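Local structure of ESX-1 secretion system protein eccD1 (Mycobacterium tuberculosis, 4KV2) at residues Q75-D79 against A80-D84. The protein forms part of the ESX-1 type VII secretion system, which delivers virulence factors such as EsxA and EsxB to host cells during infection. Sequence-based numbering, arbitrary orientation.
Sequences QSLDD and AGVVD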
ATOM      1  N   GLN A  75     -13.654   8.166   2.921  1.00 23.35           N
ATOM      2  CA  GLN A  75     -14.070   7.950   1.545  1.00 22.99           C
ATOM      3  C   GLN A  75     -12.959   7.253   0.778  1.00 20.60           C
ATOM      4  O   GLN A  75     -11.812   7.327   1.164  1.00 18.82           O
ATOM      5  CB  GLN A  75     -14.427   9.283   0.882  1.00 24.86           C
ATOM      6  CG  GLN A  75     -15.801   9.790   1.266  1.00 28.72           C
ATOM      7  CD  GLN A  75     -16.154  11.116   0.595  1.00 31.75           C
ATOM      8  OE1 GLN A  75     -15.723  11.419  -0.540  1.00 31.97           O
ATOM      9  NE2 GLN A  75     -16.941  11.919   1.293  1.00 34.77           N
ATOM     10  N   SER A  76     -13.341   6.537  -0.278  1.00 20.83           N
ATOM     11  CA  SER A  76     -12.412   5.939  -1.224  1.00 19.33           C
ATOM     12  C   SER A  76     -12.060   6.972  -2.283  1.00 18.61           C
ATOM     13  O   SER A  76     -12.753   7.999  -2.429  1.00 19.02           O
ATOM     14  CB  SER A  76     -13.081   4.743  -1.901  1.00 21.46           C
ATOM     15  OG  SER A  76     -14.198   5.181  -2.695  1.00 23.68           O
ATOM     16  N   LEU A  77     -10.981   6.718  -3.021  1.00 18.21           N
ATOM     17  CA  LEU A  77     -10.648   7.543  -4.206  1.00 18.65           C
ATOM     18  C   LEU A  77     -11.791   7.615  -5.235  1.00 20.41           C
ATOM     19  O   LEU A  77     -12.006   8.662  -5.866  1.00 20.37           O
ATOM     20  CB  LEU A  77      -9.375   7.025  -4.859  1.00 19.20           C
ATOM     21  CG  LEU A  77      -8.089   7.192  -4.027  1.00 18.57           C
ATOM     22  CD1 LEU A  77      -6.983   6.393  -4.686  1.00 20.08           C
ATOM     23  CD2 LEU A  77      -7.662   8.656  -3.928  1.00 18.82           C
ATOM     24  N   ASP A  78     -12.535   6.514  -5.401  1.00 21.93           N
ATOM     25  CA  ASP A  78     -13.703   6.522  -6.291  1.00 24.59           C
ATOM     26  C   ASP A  78     -14.772   7.489  -5.775  1.00 25.46           C
ATOM     27  O   ASP A  78     -15.307   8.286  -6.541  1.00 26.89           O
ATOM     28  CB  ASP A  78     -14.343   5.138  -6.396  1.00 26.64           C
ATOM     29  CG  ASP A  78     -13.554   4.160  -7.264  1.00 28.14           C
ATOM     30  OD1 ASP A  78     -12.728   4.558  -8.107  1.00 28.42           O
ATOM     31  OD2 ASP A  78     -13.802   2.948  -7.107  1.00 30.66           O
ATOM     32  N   ASP A  79     -15.085   7.391  -4.480  1.00 25.33           N
ATOM     33  CA  ASP A  79     -16.059   8.284  -3.819  1.00 27.36           C
ATOM     34  C   ASP A  79     -15.664   9.740  -4.051  1.00 26.92           C
ATOM     35  O   ASP A  79     -16.513  10.564  -4.337  1.00 28.84           O
ATOM     36  CB  ASP A  79     -16.104   8.066  -2.303  1.00 26.96           C
ATOM     37  CG  ASP A  79     -16.684   6.723  -1.887  1.00 28.78           C
ATOM     38  OD1 ASP A  79     -17.492   6.116  -2.635  1.00 31.17           O
ATOM     39  OD2 ASP A  79     -16.324   6.277  -0.766  1.00 27.96           O
ATOM     40  N   ALA A  80     -14.361  10.033  -3.950  1.00 24.45           N
ATOM     41  CA  ALA A  80     -13.858  11.392  -4.122  1.00 25.15           C
ATOM     42  C   ALA A  80     -13.709  11.817  -5.570  1.00 26.28           C
ATOM     43  O   ALA A  80     -13.245  12.933  -5.842  1.00 28.03           O
ATOM     44  CB  ALA A  80     -12.513  11.555  -3.400  1.00 22.93           C
ATOM     45  N   GLY A  81     -14.083  10.952  -6.508  1.00 26.52           N
ATOM     46  CA  GLY A  81     -14.000  11.297  -7.914  1.00 27.79           C
ATOM     47  C   GLY A  81     -12.591  11.387  -8.462  1.00 26.30           C
ATOM     48  O   GLY A  81     -12.354  12.076  -9.443  1.00 28.21           O
ATOM     49  N   VAL A  82     -11.658  10.657  -7.875  1.00 23.46           N
ATOM     50  CA  VAL A  82     -10.277  10.684  -8.352  1.00 23.28           C
ATOM     51  C   VAL A  82     -10.112   9.710  -9.523  1.00 24.42           C
ATOM     52  O   VAL A  82     -10.454   8.531  -9.409  1.00 24.39           O
ATOM     53  CB  VAL A  82      -9.295  10.345  -7.207  1.00 21.37           C
ATOM     54  CG1 VAL A  82      -7.860  10.325  -7.699  1.00 22.75           C
ATOM     55  CG2 VAL A  82      -9.428  11.350  -6.076  1.00 20.82           C
ATOM     56  N   VAL A  83      -9.553  10.203 -10.623  1.00 29.08           N
ATOM     57  CA  VAL A  83      -9.430   9.446 -11.878  1.00 29.45           C
ATOM     58  C   VAL A  83      -7.979   9.085 -12.104  1.00 26.04           C
ATOM     59  O   VAL A  83      -7.101   9.696 -11.500  1.00 22.93           O
ATOM     60  CB  VAL A  83      -9.989  10.240 -13.097  1.00 32.43           C
ATOM     61  CG1 VAL A  83     -11.462  10.550 -12.895  1.00 36.98           C
ATOM     62  CG2 VAL A  83      -9.228  11.543 -13.343  1.00 31.41           C
ATOM     63  N   ASP A  84      -7.729   8.085 -12.961  1.00 26.42           N
ATOM     64  CA  ASP A  84      -6.348   7.695 -13.297  1.00 24.82           C
ATOM     65  C   ASP A  84      -5.478   8.885 -13.720  1.00 23.87           C
ATOM     66  O   ASP A  84      -5.898   9.717 -14.545  1.00 25.52           O
ATOM     67  CB  ASP A  84      -6.298   6.639 -14.415  1.00 27.07           C
ATOM     68  CG  ASP A  84      -6.750   5.264 -13.959  1.00 28.59           C
ATOM     69  OD1 ASP A  84      -6.445   4.849 -12.831  1.00 28.08           O
ATOM     70  OD2 ASP A  84      -7.405   4.580 -14.748  1.00 31.52           O
TER
HETATM   71  O   HOH W   1     -10.592   6.180  -7.960  1.00 25.19           O
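V82 packs back against L77 at the end of a single helical turn, and the V82 side chain can be followed outward. V82 CB sits 3.5 Å from the backbone O of L77. V82 CG2 lies beside its own backbone N, on the side of that carbonyl, and meets L77 CD2 at 3.9 Å. V82 CG1 points anti to the N (chi1 178°) and touches the same methyl, L77 CD2, at 4.1 Å. One leucine methyl thus meets both valine branches. Beyond the pair, L77 reaches Y30, while V82 reaches V8 of strand 5-12 and R65.

The backbone beneath forms a Schellman motif. V82 N donates back to L77 O, five residues earlier, at 2.9 Å. Inside it, G81 N donates to D78 O, which makes the D78 to G81 type I turn. G81 has positive phi (71°), which turns the chain out of the helical path. A80 N closes the turn on S76 O at 3.0 Å.

S76 forms an ST motif, with the reciprocal pair of bonds of a capping box. D79 N donates to S76 OG at 3.0 Å. In return S76 N donates to D79 OD2 at 3.0 Å, nearly straight at 176°, from above the carboxylate plane.

A water bridges the two segments, donating to D78 OD1 and to V82 O. This short turn is therefore bonded at both ends, in the loop leading to strand 86-91 of the ubiquitin-like fold. The D79 carboxylate lies by the N-terminal end of the turn, where the backbone N-H groups would probably stabilise its negative charge.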